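Local coordinates for protein putative carbohydrate-active enzyme (Uncultured organism, PDB 5WH8) that probably hydrolyses O-glycosidic bonds in cellulose through this family 5 glycoside hydrolase module, a TIM barrel that forms part of a longer, multi-modular cellulase, at residues A[46-51]-A[94-99]. Residues are numbered along the deposited sequence; the frame is centred on the assembly and turned at random.
Sequences YTEASL and VDICAK
The peptide plane joining T47 to E48 is the flat group that meets I96. The terminal methyl of I96 sits over one face of this amide, almost straight above its nitrogen, with CD1 3.9 Å from E48 N and 4.2 Å from T47 C. The hydroxyl of T47 lies on the other face, turned into its own helix. At the carbonyl edge, T47 O accepts the backbone N-H of L51 and closes the first turn of helix 48-56.

I96 uses both of its branches. CG2, anti to the backbone N, settles against L51, with I96 CG2 4.0 Å from L51 CB, and also approaches E48 CA. CG1 lies beside the backbone N (chi1 -73°) and runs out nearly extended (chi2 161°), which carries CD1 to the amide nitrogen of E48. A single forked side chain thus spans the start of one helix. L51 offers its CB to I96, while the rest of its side chain packs against M93 and L100 of helix 83-100 and F63 of strand 62-68. C97, the neighbour of I96, turns inward to touch C104 of the next barrel strand.

The start of helix 48-56 is held by a capping box: S50 N donates to T47 OG1 over 3.1 Å, and T47 N returns a nearly straight bond of 3.0 Å to S50 OG, which has a second partner in C45 O.

The example shows how two successive outer helices of a TIM barrel, 48-56 and 83-100, can meet through an apolar side chain. I96 brings only carbon to the T47-E48 peptide and to L51, so its contact is one of van der Waals packing, while the helix start it touches is held by polar bonds of its own in which I96 takes no part.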
loop_
_atom_site.group_PDB
_atom_site.type_symbol
_atom_site.label_atom_id
_atom_site.label_comp_id
_atom_site.label_asym_id
_atom_site.label_seq_id
_atom_site.Cartn_x
_atom_site.Cartn_y
_atom_site.Cartn_z
ATOM N N TYR A 46 -7.828 -13.989 -1.264
ATOM C CA TYR A 46 -7.291 -13.355 -0.042
ATOM C C TYR A 46 -7.673 -14.214 1.159
ATOM O O TYR A 46 -8.708 -14.003 1.809
ATOM C CB TYR A 46 -7.790 -11.900 0.080
ATOM C CG TYR A 46 -7.600 -11.177 -1.238
ATOM C CD1 TYR A 46 -6.348 -11.155 -1.861
ATOM C CD2 TYR A 46 -8.682 -10.626 -1.923
ATOM C CE1 TYR A 46 -6.182 -10.560 -3.110
ATOM C CE2 TYR A 46 -8.517 -10.024 -3.167
ATOM C CZ TYR A 46 -7.271 -10.009 -3.757
ATOM O OH TYR A 46 -7.136 -9.449 -5.006
ATOM N N THR A 47 -6.818 -15.193 1.426
ATOM C CA THR A 47 -7.049 -16.187 2.477
ATOM C C THR A 47 -5.772 -16.483 3.254
ATOM O O THR A 47 -4.670 -16.044 2.876
ATOM C CB THR A 47 -7.550 -17.522 1.893
ATOM O OG1 THR A 47 -6.514 -18.099 1.095
ATOM C CG2 THR A 47 -8.775 -17.333 1.048
ATOM N N GLU A 48 -5.897 -17.254 4.330
ATOM C CA GLU A 48 -4.699 -17.631 5.043
ATOM C C GLU A 48 -3.770 -18.397 4.112
ATOM O O GLU A 48 -2.558 -18.163 4.106
ATOM C CB GLU A 48 -5.028 -18.456 6.290
ATOM C CG GLU A 48 -3.765 -18.715 7.105
ATOM C CD GLU A 48 -4.014 -19.265 8.500
ATOM O OE1 GLU A 48 -5.183 -19.294 8.946
ATOM O OE2 GLU A 48 -3.020 -19.660 9.149
ATOM N N ALA A 49 -4.319 -19.295 3.304
ATOM C CA ALA A 49 -3.487 -20.068 2.392
ATOM C C ALA A 49 -2.778 -19.211 1.348
ATOM O O ALA A 49 -1.607 -19.436 1.054
ATOM C CB ALA A 49 -4.318 -21.140 1.704
ATOM N N SER A 50 -3.473 -18.246 0.754
ATOM C CA SER A 50 -2.867 -17.481 -0.326
ATOM C C SER A 50 -1.810 -16.550 0.233
ATOM O O SER A 50 -0.726 -16.415 -0.341
ATOM C CB SER A 50 -3.923 -16.702 -1.124
ATOM O OG SER A 50 -4.480 -15.617 -0.397
ATOM N N LEU A 51 -2.098 -15.899 1.358
ATOM C CA LEU A 51 -1.086 -15.032 1.946
ATOM C C LEU A 51 0.112 -15.828 2.488
ATOM O O LEU A 51 1.239 -15.366 2.422
ATOM C CB LEU A 51 -1.697 -14.177 3.052
ATOM C CG LEU A 51 -2.338 -12.848 2.625
ATOM C CD1 LEU A 51 -1.278 -11.885 2.198
ATOM C CD2 LEU A 51 -3.358 -13.023 1.535
ATOM N N VAL A 94 -5.861 -8.421 8.524
ATOM C CA VAL A 94 -4.781 -7.819 9.323
ATOM C C VAL A 94 -4.171 -8.861 10.282
ATOM O O VAL A 94 -2.950 -8.920 10.465
ATOM C CB VAL A 94 -5.293 -6.580 10.099
ATOM C CG1 VAL A 94 -4.216 -6.045 11.057
ATOM C CG2 VAL A 94 -5.745 -5.503 9.117
ATOM N N ASP A 95 -5.017 -9.698 10.873
ATOM C CA ASP A 95 -4.539 -10.728 11.793
ATOM C C ASP A 95 -3.736 -11.819 11.063
ATOM O O ASP A 95 -2.739 -12.327 11.599
ATOM C CB ASP A 95 -5.710 -11.367 12.553
ATOM C CG ASP A 95 -6.390 -10.409 13.521
ATOM O OD1 ASP A 95 -5.740 -9.468 14.034
ATOM O OD2 ASP A 95 -7.592 -10.620 13.793
ATOM N N ILE A 96 -4.155 -12.185 9.852
ATOM C CA ILE A 96 -3.397 -13.158 9.057
ATOM C C ILE A 96 -2.012 -12.590 8.778
ATOM O O ILE A 96 -1.011 -13.295 8.950
ATOM C CB ILE A 96 -4.114 -13.520 7.740
ATOM C CG1 ILE A 96 -5.327 -14.403 8.049
ATOM C CG2 ILE A 96 -3.198 -14.268 6.765
ATOM C CD1 ILE A 96 -6.335 -14.436 6.927
ATOM N N CYS A 97 -1.924 -11.306 8.419
ATOM C CA CYS A 97 -0.600 -10.704 8.200
ATOM C C CYS A 97 0.240 -10.728 9.471
ATOM O O CYS A 97 1.447 -10.961 9.407
ATOM C CB CYS A 97 -0.725 -9.264 7.701
ATOM S SG CYS A 97 -1.369 -9.148 5.993
ATOM N N ALA A 98 -0.380 -10.462 10.623
ATOM C CA ALA A 98 0.345 -10.524 11.900
ATOM C C ALA A 98 0.905 -11.920 12.158
ATOM O O ALA A 98 2.055 -12.061 12.591
ATOM C CB ALA A 98 -0.547 -10.109 13.057
ATOM N N LYS A 99 0.087 -12.942 11.920
ATOM C CA LYS A 99 0.497 -14.328 12.158
ATOM C C LYS A 99 1.673 -14.737 11.278
ATOM O O LYS A 99 2.480 -15.586 11.677
ATOM C CB LYS A 99 -0.680 -15.280 11.928
ATOM C CG LYS A 99 -1.717 -15.247 13.051
ATOM C CD LYS A 99 -2.908 -16.151 12.738
ATOM C CE LYS A 99 -3.773 -16.406 13.972
ATOM N NZ LYS A 99 -3.993 -15.171 14.779
#